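Local coordinates for discoidin-2 (Dictyostelium discoideum, PDB 2VM9), which binds galactose and N-acetylgalactosamine as a homotrimeric lectin and may take part in spore formation, including assembly of the spore coat, at residues A[92-97]-A[135-140]. Numbering follows the deposited sequence. Where two conformers were deposited one is given.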
loop_
_atom_site.group_PDB
_atom_site.type_symbol
_atom_site.label_atom_id
_atom_site.label_comp_id
_atom_site.label_asym_id
_atom_site.label_seq_id
_atom_site.Cartn_x
_atom_site.Cartn_y
_atom_site.Cartn_z
ATOM N N LYS A 92 28.015 -5.515 5.636
ATOM C CA LYS A 92 26.962 -5.833 6.601
ATOM C C LYS A 92 25.623 -5.352 6.040
ATOM O O LYS A 92 25.568 -4.536 5.099
ATOM C CB LYS A 92 27.224 -5.127 7.941
ATOM C CG LYS A 92 28.459 -5.662 8.710
ATOM C CD LYS A 92 28.707 -4.820 9.964
ATOM C CE LYS A 92 29.981 -5.306 10.645
ATOM N NZ LYS A 92 30.137 -4.724 12.021
ATOM N N LEU A 93 24.547 -5.873 6.614
ATOM C CA LEU A 93 23.199 -5.467 6.221
ATOM C C LEU A 93 22.452 -5.034 7.463
ATOM O O LEU A 93 22.620 -5.623 8.541
ATOM C CB LEU A 93 22.434 -6.614 5.552
ATOM C CG LEU A 93 22.858 -7.066 4.162
ATOM C CD1 LEU A 93 22.113 -8.390 3.842
ATOM C CD2 LEU A 93 22.584 -5.951 3.090
ATOM N N ARG A 94 21.646 -3.992 7.293
ATOM C CA ARG A 94 20.747 -3.512 8.331
ATOM C C ARG A 94 19.360 -3.441 7.721
ATOM O O ARG A 94 19.207 -3.273 6.502
ATOM C CB ARG A 94 21.152 -2.103 8.782
ATOM C CG ARG A 94 22.630 -1.912 9.037
ATOM C CD ARG A 94 22.871 -0.587 9.745
ATOM N NE ARG A 94 22.376 -0.629 11.119
ATOM C CZ ARG A 94 21.549 0.256 11.667
ATOM N NH1 ARG A 94 21.096 1.315 10.980
ATOM N NH2 ARG A 94 21.196 0.088 12.926
ATOM N N TYR A 95 18.337 -3.553 8.554
ATOM C CA TYR A 95 16.987 -3.367 8.038
ATOM C C TYR A 95 16.055 -2.895 9.115
ATOM O O TYR A 95 16.402 -2.902 10.303
ATOM C CB TYR A 95 16.465 -4.638 7.355
ATOM C CG TYR A 95 16.345 -5.812 8.277
ATOM C CD1 TYR A 95 15.174 -6.030 9.004
ATOM C CD2 TYR A 95 17.406 -6.713 8.430
ATOM C CE1 TYR A 95 15.052 -7.131 9.843
ATOM C CE2 TYR A 95 17.299 -7.811 9.286
ATOM C CZ TYR A 95 16.117 -8.011 9.971
ATOM O OH TYR A 95 16.009 -9.080 10.828
ATOM N N THR A 96 14.871 -2.488 8.672
ATOM C CA THR A 96 13.834 -2.015 9.576
ATOM C C THR A 96 12.480 -2.403 9.029
ATOM O O THR A 96 12.196 -2.310 7.830
ATOM C CB THR A 96 13.894 -0.468 9.800
ATOM O OG1 THR A 96 12.888 -0.073 10.755
ATOM C CG2 THR A 96 13.695 0.287 8.451
ATOM N N LEU A 97 11.627 -2.834 9.943
ATOM C CA LEU A 97 10.237 -3.097 9.585
ATOM C C LEU A 97 9.372 -1.839 9.812
ATOM O O LEU A 97 8.542 -1.497 8.960
ATOM C CB LEU A 97 9.698 -4.311 10.355
ATOM C CG LEU A 97 8.238 -4.696 10.074
ATOM C CD1 LEU A 97 7.949 -4.978 8.588
ATOM C CD2 LEU A 97 7.852 -5.899 10.955
ATOM N N ALA A 135 19.484 -1.708 4.174
ATOM C CA ALA A 135 20.664 -0.918 3.784
ATOM C C ALA A 135 21.845 -1.860 3.683
ATOM O O ALA A 135 22.064 -2.681 4.598
ATOM C CB ALA A 135 20.973 0.169 4.834
ATOM N N ILE A 136 22.601 -1.719 2.591
ATOM C CA ILE A 136 23.885 -2.387 2.445
ATOM C C ILE A 136 24.967 -1.453 2.974
ATOM O O ILE A 136 24.991 -0.254 2.638
ATOM C CB ILE A 136 24.123 -2.841 0.976
ATOM C CG1 ILE A 136 25.447 -3.609 0.855
ATOM C CG2 ILE A 136 24.036 -1.642 -0.023
ATOM C CD1 ILE A 136 25.583 -4.395 -0.448
ATOM N N HIS A 137 25.821 -2.000 3.846
ATOM C CA HIS A 137 26.857 -1.236 4.557
ATOM C C HIS A 137 28.220 -1.857 4.234
ATOM O O HIS A 137 28.676 -2.757 4.946
ATOM C CB HIS A 137 26.575 -1.294 6.067
ATOM C CG HIS A 137 25.562 -0.285 6.524
ATOM N ND1 HIS A 137 25.923 0.925 7.086
ATOM C CD2 HIS A 137 24.205 -0.302 6.504
ATOM C CE1 HIS A 137 24.829 1.609 7.403
ATOM N NE2 HIS A 137 23.774 0.888 7.056
ATOM N N PRO A 138 28.833 -1.444 3.106
ATOM C CA PRO A 138 30.155 -1.962 2.731
ATOM C C PRO A 138 31.138 -1.833 3.886
ATOM O O PRO A 138 31.163 -0.798 4.584
ATOM C CB PRO A 138 30.572 -1.040 1.584
ATOM C CG PRO A 138 29.213 -0.747 0.892
ATOM C CD PRO A 138 28.326 -0.473 2.110
ATOM N N GLN A 139 31.916 -2.892 4.108
ATOM C CA GLN A 139 32.915 -2.849 5.173
ATOM C C GLN A 139 34.331 -2.772 4.639
ATOM O O GLN A 139 35.160 -2.080 5.208
ATOM C CB GLN A 139 32.801 -4.076 6.083
ATOM C CG GLN A 139 31.458 -4.113 6.800
ATOM C CD GLN A 139 31.258 -2.920 7.732
ATOM O OE1 GLN A 139 32.013 -2.751 8.698
ATOM N NE2 GLN A 139 30.243 -2.080 7.445
ATOM N N THR A 140 34.624 -3.551 3.597
ATOM C CA THR A 140 35.959 -3.548 3.005
ATOM C C THR A 140 35.790 -3.488 1.472
ATOM O O THR A 140 34.728 -3.833 0.938
ATOM C CB THR A 140 36.752 -4.821 3.382
ATOM O OG1 THR A 140 36.010 -5.993 2.994
ATOM C CG2 THR A 140 37.021 -4.889 4.915
HETATM O O HOH W 1 21.371 1.822 8.061
#
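CD of R94 lies over one face of the H137 imidazole, 3.2 Å from NE2, with CG close to CD2. The R94 chain bends at its third torsion (chi3 70°), and its guanidinium plane stands 88° from the ring. One water sits in plane at the edge of both groups; it accepts a hydrogen bond from R94 NH1 (3.0 Å) and bonds to H137 NE2 (2.8 Å). This is one of two conformers modelled for R94, so the arrangement is not the sole one. F62 also meets the imidazole, with the planes at about 40°.

The third flat group is the side-chain amide of Q139. Its NE2 donates a hydrogen bond of 3.0 Å to H137 O, which lies in the plane of the amide, while the backbone N of K92 reaches that same oxygen from the opposite face of the carbonyl. The extended K92 chain crosses the Q139 side chain obliquely, with CG on Q139 CG and CD and CE against the amide.

Beneath these side chains run two antiparallel neighbours of the discoidin-domain beta-sandwich, with K92–H137 and R94–A135 as hydrogen-bonded pairs. Between them, the non-hydrogen-bonded pair L93–I136 turns inward, L93 CD2 lying 4.1 Å from I136 CB, toward I76 and T78 of the facing sheet.

With two donors gripping its oxygen, H137 anchors both strand and amide. The nearby arginine would be expected to disfavour a protonated imidazole.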